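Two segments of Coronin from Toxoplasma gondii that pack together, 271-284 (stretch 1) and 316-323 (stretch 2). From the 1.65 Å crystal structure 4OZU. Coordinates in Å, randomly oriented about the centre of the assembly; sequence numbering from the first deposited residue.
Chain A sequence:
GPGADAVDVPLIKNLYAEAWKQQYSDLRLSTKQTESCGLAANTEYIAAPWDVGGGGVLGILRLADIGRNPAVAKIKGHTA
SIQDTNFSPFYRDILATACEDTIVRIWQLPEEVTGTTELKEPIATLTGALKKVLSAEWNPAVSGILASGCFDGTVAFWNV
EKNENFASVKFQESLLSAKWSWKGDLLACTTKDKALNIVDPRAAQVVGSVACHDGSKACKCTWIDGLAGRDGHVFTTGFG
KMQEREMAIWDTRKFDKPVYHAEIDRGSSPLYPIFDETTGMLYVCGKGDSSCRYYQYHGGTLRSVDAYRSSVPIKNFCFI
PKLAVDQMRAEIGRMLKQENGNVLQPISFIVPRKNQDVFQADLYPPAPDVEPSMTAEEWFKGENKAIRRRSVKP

Stretch 1 (271-284) LYPIFDETTGMLYV
Stretch 2, residues 316-323: NFCFIPKL

The strongest link between the two stretches is a salt bridge. Lys322 NZ donates a hydrogen bond to Asp276 OD2 at 2.8 Å. The lysine ammonium and the aspartate carboxylate carry opposite charges, so charge attraction adds to the hydrogen bond. The lysine reaches it with chi angles t, p, p, t, and Asp276 is t at chi1, with chi2 near -5°.

Asp276 is held in place by its own turn. Its OD1 accepts from Thr278 N at 2.9 Å and, weakly, from Thr279 N at 3.2 Å. Its OD2 accepts from Thr279 OG1 at 2.7 Å. Both carboxylate oxygens are therefore engaged, and OD2 serves the turn and the lysine together. Thr279 OG1 in turn accepts from Met281 N at 3.3 Å. Thr278 OG1 donates to Glu277 OE2 at 2.8 Å.

The two threonines also sit beside the end of the lysine. Thr278 CB lies 4.1 Å from Lys322 CE, and Thr279 CG2 lies 3.6 Å from Lys322 NZ.

Stretch 1 is a beta hairpin. Ile274 N donates to Tyr283 O at 2.7 Å, and Tyr283 N to Ile274 O at 2.8 Å. Asp276 N donates to Met281 O at 2.8 Å. Gly280 N closes the turn on Asp276 O at 2.8 Å. Gly280 has phi/psi of 90/4; a CB there would jam against the carbonyl O of Thr279.

Stretch 2 runs as an extended strand through 317-319, with phi/psi of -162/171, -160/170 and -115/153. It then enters a 3-10 segment at Lys322 (-56/-39). Strands 271-275 and 317-319 point nearly the same way, at 16°. Their axes approach to 9.2 Å, and no backbone hydrogen bond joins the stretches. In register, CA to CA, Tyr272 pairs with Phe317 (9.9 Å), Ile274 with Phe319 (7.9 Å) and Asp276 with Lys322 (8.0 Å).

Side chains fill the gap. Tyr272, Ile274 and Tyr283 direct CA-to-CB toward stretch 2, while Pro273 and Val284 point away. Ile274 (m, m) touches both phenylalanines. Its CG2 sits over a face of the Phe319 ring, 4.2 Å from the centroid, a CH-pi contact. Its CG1 meets Phe317 CE2 at 3.9 Å, at the ring edge. Phe317 (p) starts sideways, but its ring end comes nearer. Its CZ packs on Tyr272 CB at 3.7 Å.

Phe319 (m) points toward stretch 1 and also meets Tyr283 (m). Phe319 CZ lies over one face of the tyrosine ring, 3.6 Å from Tyr283 CG. The ring centroids are 4.7 Å apart and the planes tilt by 39°, an oblique pair. Carbon meets carbon in these contacts, so the packing rests on van der Waals contact.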

ATOM      1  N   LEU A 271      -1.197   1.149  13.296  1.00 23.59           N
ATOM      2  CA  LEU A 271      -1.190  -0.052  12.476  1.00 22.69           C
ATOM      3  C   LEU A 271      -1.569   0.256  11.034  1.00 25.36           C
ATOM      4  O   LEU A 271      -2.615   0.848  10.764  1.00 26.22           O
ATOM      5  CB  LEU A 271      -2.144  -1.099  13.053  1.00 23.60           C
ATOM      6  CG  LEU A 271      -1.699  -1.726  14.379  1.00 28.02           C
ATOM      7  CD1 LEU A 271      -2.837  -2.499  15.018  1.00 24.62           C
ATOM      8  CD2 LEU A 271      -0.486  -2.620  14.191  1.00 27.33           C
ATOM      9  N   TYR A 272      -0.687  -0.135  10.120  1.00 20.96           N
ATOM     10  CA  TYR A 272      -0.949  -0.056   8.689  1.00 20.16           C
ATOM     11  C   TYR A 272      -1.682  -1.306   8.240  1.00 22.07           C
ATOM     12  O   TYR A 272      -1.151  -2.412   8.382  1.00 25.06           O
ATOM     13  CB  TYR A 272       0.356   0.105   7.906  1.00 20.07           C
ATOM     14  CG  TYR A 272       0.991   1.454   8.124  1.00 21.82           C
ATOM     15  CD1 TYR A 272       0.655   2.533   7.315  1.00 23.25           C
ATOM     16  CD2 TYR A 272       1.895   1.664   9.158  1.00 25.81           C
ATOM     17  CE1 TYR A 272       1.211   3.777   7.519  1.00 24.09           C
ATOM     18  CE2 TYR A 272       2.461   2.909   9.367  1.00 30.67           C
ATOM     19  CZ  TYR A 272       2.107   3.961   8.545  1.00 34.04           C
ATOM     20  OH  TYR A 272       2.654   5.201   8.740  1.00 34.13           O
ATOM     21  N   PRO A 273      -2.907  -1.145   7.718  1.00 20.52           N
ATOM     22  CA  PRO A 273      -3.642  -2.280   7.156  1.00 17.00           C
ATOM     23  C   PRO A 273      -3.278  -2.526   5.698  1.00 18.98           C
ATOM     24  O   PRO A 273      -3.239  -1.582   4.907  1.00 21.61           O
ATOM     25  CB  PRO A 273      -5.103  -1.848   7.294  1.00 21.75           C
ATOM     26  CG  PRO A 273      -5.051  -0.365   7.137  1.00 24.28           C
ATOM     27  CD  PRO A 273      -3.729   0.081   7.722  1.00 21.28           C
ATOM     28  N   ILE A 274      -3.003  -3.788   5.365  1.00 20.74           N
ATOM     29  CA  ILE A 274      -2.715  -4.209   3.998  1.00 20.49           C
ATOM     30  C   ILE A 274      -3.724  -5.266   3.576  1.00 17.82           C
ATOM     31  O   ILE A 274      -3.786  -6.337   4.185  1.00 21.30           O
ATOM     32  CB  ILE A 274      -1.289  -4.786   3.870  1.00 22.32           C
ATOM     33  CG1 ILE A 274      -0.247  -3.751   4.313  1.00 31.35           C
ATOM     34  CG2 ILE A 274      -1.020  -5.260   2.452  1.00 25.72           C
ATOM     35  CD1 ILE A 274      -0.243  -2.468   3.503  1.00 45.00           C
ATOM     36  N   PHE A 275      -4.510  -4.968   2.544  1.00 19.09           N
ATOM     37  CA  PHE A 275      -5.534  -5.892   2.066  1.00 18.19           C
ATOM     38  C   PHE A 275      -5.126  -6.591   0.777  1.00 20.58           C
ATOM     39  O   PHE A 275      -4.761  -5.949  -0.207  1.00 23.61           O
ATOM     40  CB  PHE A 275      -6.856  -5.154   1.851  1.00 19.18           C
ATOM     41  CG  PHE A 275      -8.038  -6.062   1.597  1.00 18.61           C
ATOM     42  CD1 PHE A 275      -8.328  -7.112   2.455  1.00 19.35           C
ATOM     43  CD2 PHE A 275      -8.880  -5.835   0.521  1.00 18.52           C
ATOM     44  CE1 PHE A 275      -9.427  -7.921   2.234  1.00 22.33           C
ATOM     45  CE2 PHE A 275      -9.980  -6.644   0.292  1.00 17.57           C
ATOM     46  CZ  PHE A 275     -10.255  -7.683   1.148  1.00 19.13           C
ATOM     47  N   ASP A 276      -5.183  -7.917   0.815  1.00 19.23           N
ATOM     48  CA  ASP A 276      -5.072  -8.761  -0.367  1.00 19.82           C
ATOM     49  C   ASP A 276      -6.488  -8.929  -0.903  1.00 20.34           C
ATOM     50  O   ASP A 276      -7.259  -9.738  -0.401  1.00 18.31           O
ATOM     51  CB  ASP A 276      -4.425 -10.107  -0.005  1.00 18.17           C
ATOM     52  CG  ASP A 276      -4.429 -11.121  -1.156  1.00 19.93           C
ATOM     53  OD1 ASP A 276      -5.021 -10.844  -2.224  1.00 23.83           O
ATOM     54  OD2 ASP A 276      -3.850 -12.230  -0.968  1.00 19.69           O
ATOM     55  N   GLU A 277      -6.827  -8.141  -1.918  1.00 21.14           N
ATOM     56  CA  GLU A 277      -8.193  -8.080  -2.421  1.00 16.60           C
ATOM     57  C   GLU A 277      -8.615  -9.394  -3.071  1.00 16.11           C
ATOM     58  O   GLU A 277      -9.802  -9.634  -3.285  1.00 22.86           O
ATOM     59  CB  GLU A 277      -8.336  -6.939  -3.431  1.00 20.81           C
ATOM     60  CG  GLU A 277      -7.682  -7.214  -4.787  1.00 23.18           C
ATOM     61  CD  GLU A 277      -8.611  -7.935  -5.753  1.00 19.04           C
ATOM     62  OE1 GLU A 277      -9.767  -7.485  -5.920  1.00 21.21           O
ATOM     63  OE2 GLU A 277      -8.185  -8.952  -6.345  1.00 21.65           O
ATOM     64  N   THR A 278      -7.633 -10.227  -3.396  1.00 16.57           N
ATOM     65  CA  THR A 278      -7.877 -11.446  -4.157  1.00 18.77           C
ATOM     66  C   THR A 278      -8.249 -12.631  -3.263  1.00 18.16           C
ATOM     67  O   THR A 278      -9.071 -13.462  -3.653  1.00 21.93           O
ATOM     68  CB  THR A 278      -6.642 -11.814  -5.010  1.00 23.29           C
ATOM     69  OG1 THR A 278      -6.113 -10.627  -5.626  1.00 23.89           O
ATOM     70  CG2 THR A 278      -7.016 -12.824  -6.088  1.00 23.05           C
ATOM     71  N   THR A 279      -7.657 -12.703  -2.070  1.00 17.96           N
ATOM     72  CA  THR A 279      -7.956 -13.776  -1.118  1.00 19.19           C
ATOM     73  C   THR A 279      -8.718 -13.297   0.113  1.00 18.51           C
ATOM     74  O   THR A 279      -9.328 -14.103   0.819  1.00 19.68           O
ATOM     75  CB  THR A 279      -6.678 -14.477  -0.612  1.00 22.24           C
ATOM     76  OG1 THR A 279      -5.903 -13.557   0.162  1.00 19.41           O
ATOM     77  CG2 THR A 279      -5.844 -15.022  -1.769  1.00 27.56           C
ATOM     78  N   GLY A 280      -8.671 -11.997   0.378  1.00 21.16           N
ATOM     79  CA  GLY A 280      -9.278 -11.450   1.577  1.00 23.07           C
ATOM     80  C   GLY A 280      -8.358 -11.392   2.787  1.00 21.91           C
ATOM     81  O   GLY A 280      -8.784 -10.997   3.871  1.00 19.24           O
ATOM     82  N   MET A 281      -7.094 -11.766   2.620  1.00 18.69           N
ATOM     83  CA  MET A 281      -6.139 -11.643   3.715  1.00 21.96           C
ATOM     84  C   MET A 281      -5.932 -10.174   4.041  1.00 20.54           C
ATOM     85  O   MET A 281      -5.799  -9.324   3.147  1.00 20.05           O
ATOM     86  CB  MET A 281      -4.792 -12.289   3.383  1.00 19.81           C
ATOM     87  CG  MET A 281      -4.795 -13.803   3.277  1.00 25.24           C
ATOM     88  SD  MET A 281      -5.603 -14.684   4.628  1.00 27.31           S
ATOM     89  CE  MET A 281      -4.740 -14.046   6.060  1.00 26.31           C
ATOM     90  N   LEU A 282      -5.911  -9.885   5.336  1.00 19.61           N
ATOM     91  CA  LEU A 282      -5.785  -8.518   5.825  1.00 18.59           C
ATOM     92  C   LEU A 282      -4.696  -8.478   6.882  1.00 19.95           C
ATOM     93  O   LEU A 282      -4.853  -9.048   7.964  1.00 25.38           O
ATOM     94  CB  LEU A 282      -7.124  -8.032   6.387  1.00 20.45           C
ATOM     95  CG  LEU A 282      -7.274  -6.570   6.805  1.00 21.34           C
ATOM     96  CD1 LEU A 282      -6.909  -5.611   5.680  1.00 25.20           C
ATOM     97  CD2 LEU A 282      -8.690  -6.309   7.271  1.00 24.61           C
ATOM     98  N   TYR A 283      -3.582  -7.831   6.552  1.00 21.69           N
ATOM     99  CA  TYR A 283      -2.439  -7.756   7.457  1.00 20.61           C
ATOM    100  C   TYR A 283      -2.440  -6.404   8.169  1.00 21.19           C
ATOM    101  O   TYR A 283      -2.744  -5.388   7.552  1.00 23.66           O
ATOM    102  CB  TYR A 283      -1.127  -7.949   6.691  1.00 19.80           C
ATOM    103  CG  TYR A 283      -1.078  -9.187   5.817  1.00 18.98           C
ATOM    104  CD1 TYR A 283      -1.614  -9.169   4.542  1.00 21.08           C
ATOM    105  CD2 TYR A 283      -0.494 -10.363   6.264  1.00 24.67           C
ATOM    106  CE1 TYR A 283      -1.576 -10.282   3.733  1.00 19.20           C
ATOM    107  CE2 TYR A 283      -0.451 -11.495   5.459  1.00 23.69           C
ATOM    108  CZ  TYR A 283      -0.994 -11.445   4.196  1.00 21.45           C
ATOM    109  OH  TYR A 283      -0.965 -12.552   3.383  1.00 22.21           O
ATOM    110  N   VAL A 284      -2.128  -6.396   9.464  1.00 22.31           N
ATOM    111  CA  VAL A 284      -1.984  -5.143  10.204  1.00 25.24           C
ATOM    112  C   VAL A 284      -0.583  -5.095  10.785  1.00 24.42           C
ATOM    113  O   VAL A 284      -0.202  -5.938  11.595  1.00 30.46           O
ATOM    114  CB  VAL A 284      -3.064  -4.982  11.306  1.00 32.36           C
ATOM    115  CG1 VAL A 284      -4.435  -4.817  10.661  1.00 40.97           C
ATOM    116  CG2 VAL A 284      -3.076  -6.164  12.266  1.00 27.72           C
ATOM    117  N   ASN A 316      10.607  -0.373   8.421  1.00 35.59           N
ATOM    118  CA  ASN A 316       9.752  -0.025   7.297  1.00 25.96           C
ATOM    119  C   ASN A 316       9.325  -1.325   6.639  1.00 28.34           C
ATOM    120  O   ASN A 316       9.914  -2.377   6.893  1.00 29.10           O
ATOM    121  CB  ASN A 316      10.470   0.855   6.268  1.00 30.36           C
ATOM    122  CG  ASN A 316      10.821   2.231   6.798  1.00 30.80           C
ATOM    123  OD1 ASN A 316       9.944   3.071   7.018  1.00 30.69           O
ATOM    124  ND2 ASN A 316      12.111   2.483   6.970  1.00 37.04           N
ATOM    125  N   PHE A 317       8.321  -1.269   5.780  1.00 25.70           N
ATOM    126  CA  PHE A 317       7.901  -2.477   5.092  1.00 25.69           C
ATOM    127  C   PHE A 317       7.068  -2.178   3.857  1.00 24.34           C
ATOM    128  O   PHE A 317       6.672  -1.040   3.602  1.00 22.54           O
ATOM    129  CB  PHE A 317       7.097  -3.364   6.039  1.00 21.37           C
ATOM    130  CG  PHE A 317       5.694  -2.896   6.239  1.00 27.78           C
ATOM    131  CD1 PHE A 317       5.398  -1.918   7.175  1.00 24.85           C
ATOM    132  CD2 PHE A 317       4.670  -3.422   5.474  1.00 25.99           C
ATOM    133  CE1 PHE A 317       4.104  -1.483   7.343  1.00 25.46           C
ATOM    134  CE2 PHE A 317       3.376  -2.982   5.637  1.00 25.45           C
ATOM    135  CZ  PHE A 317       3.093  -2.020   6.570  1.00 25.90           C
ATOM    136  N   CYS A 318       6.823  -3.228   3.086  1.00 20.58           N
ATOM    137  CA  CYS A 318       5.813  -3.211   2.044  1.00 21.98           C
ATOM    138  C   CYS A 318       5.486  -4.657   1.738  1.00 19.32           C
ATOM    139  O   CYS A 318       6.161  -5.565   2.225  1.00 19.73           O
ATOM    140  CB  CYS A 318       6.289  -2.484   0.784  1.00 26.00           C
ATOM    141  SG  CYS A 318       7.557  -3.383  -0.162  1.00 26.99           S
ATOM    142  N   PHE A 319       4.443  -4.860   0.950  1.00 19.84           N
ATOM    143  CA  PHE A 319       4.101  -6.181   0.446  1.00 20.27           C
ATOM    144  C   PHE A 319       4.274  -6.171  -1.062  1.00 26.60           C
ATOM    145  O   PHE A 319       4.144  -5.122  -1.691  1.00 26.28           O
ATOM    146  CB  PHE A 319       2.664  -6.554   0.817  1.00 19.67           C
ATOM    147  CG  PHE A 319       2.502  -7.014   2.237  1.00 20.64           C
ATOM    148  CD1 PHE A 319       2.653  -6.128   3.288  1.00 23.11           C
ATOM    149  CD2 PHE A 319       2.181  -8.329   2.517  1.00 22.44           C
ATOM    150  CE1 PHE A 319       2.495  -6.549   4.591  1.00 22.29           C
ATOM    151  CE2 PHE A 319       2.022  -8.755   3.815  1.00 23.09           C
ATOM    152  CZ  PHE A 319       2.179  -7.863   4.853  1.00 19.26           C
ATOM    153  N   ILE A 320       4.559  -7.330  -1.644  1.00 22.63           N
ATOM    154  CA  ILE A 320       4.747  -7.420  -3.086  1.00 22.84           C
ATOM    155  C   ILE A 320       3.403  -7.618  -3.763  1.00 22.12           C
ATOM    156  O   ILE A 320       2.427  -8.002  -3.114  1.00 22.09           O
ATOM    157  CB  ILE A 320       5.705  -8.578  -3.481  1.00 21.26           C
ATOM    158  CG1 ILE A 320       5.077  -9.943  -3.176  1.00 20.53           C
ATOM    159  CG2 ILE A 320       7.046  -8.408  -2.777  1.00 25.76           C
ATOM    160  CD1 ILE A 320       5.930 -11.131  -3.639  1.00 24.34           C
ATOM    161  N   PRO A 321       3.340  -7.361  -5.074  1.00 21.82           N
ATOM    162  CA  PRO A 321       2.066  -7.582  -5.762  1.00 18.07           C
ATOM    163  C   PRO A 321       1.743  -9.061  -5.885  1.00 24.15           C
ATOM    164  O   PRO A 321       2.649  -9.891  -5.861  1.00 22.52           O
ATOM    165  CB  PRO A 321       2.290  -6.964  -7.147  1.00 23.41           C
ATOM    166  CG  PRO A 321       3.499  -6.107  -7.008  1.00 30.03           C
ATOM    167  CD  PRO A 321       4.340  -6.748  -5.960  1.00 23.30           C
ATOM    168  N   LYS A 322       0.464  -9.375  -6.035  1.00 19.56           N
ATOM    169  CA  LYS A 322       0.023 -10.760  -6.191  1.00 23.24           C
ATOM    170  C   LYS A 322       0.710 -11.438  -7.369  1.00 21.14           C
ATOM    171  O   LYS A 322       1.062 -12.606  -7.289  1.00 23.50           O
ATOM    172  CB  LYS A 322      -1.493 -10.815  -6.375  1.00 18.91           C
ATOM    173  CG  LYS A 322      -2.056 -12.208  -6.588  1.00 18.27           C
ATOM    174  CD  LYS A 322      -1.864 -13.112  -5.375  1.00 18.45           C
ATOM    175  CE  LYS A 322      -2.662 -12.614  -4.186  1.00 18.55           C
ATOM    176  NZ  LYS A 322      -2.781 -13.633  -3.111  1.00 21.14           N
ATOM    177  N   LEU A 323       0.901 -10.709  -8.462  1.00 17.63           N
ATOM    178  CA  LEU A 323       1.493 -11.292  -9.665  1.00 18.71           C
ATOM    179  C   LEU A 323       2.903 -11.803  -9.426  1.00 22.12           C
ATOM    180  O   LEU A 323       3.408 -12.618 -10.200  1.00 25.53           O
ATOM    181  CB  LEU A 323       1.516 -10.277 -10.806  1.00 23.86           C
ATOM    182  CG  LEU A 323       0.181  -9.966 -11.483  1.00 35.50           C
ATOM    183  CD1 LEU A 323       0.363  -8.824 -12.465  1.00 34.59           C
ATOM    184  CD2 LEU A 323      -0.391 -11.184 -12.180  1.00 59.62           C
TER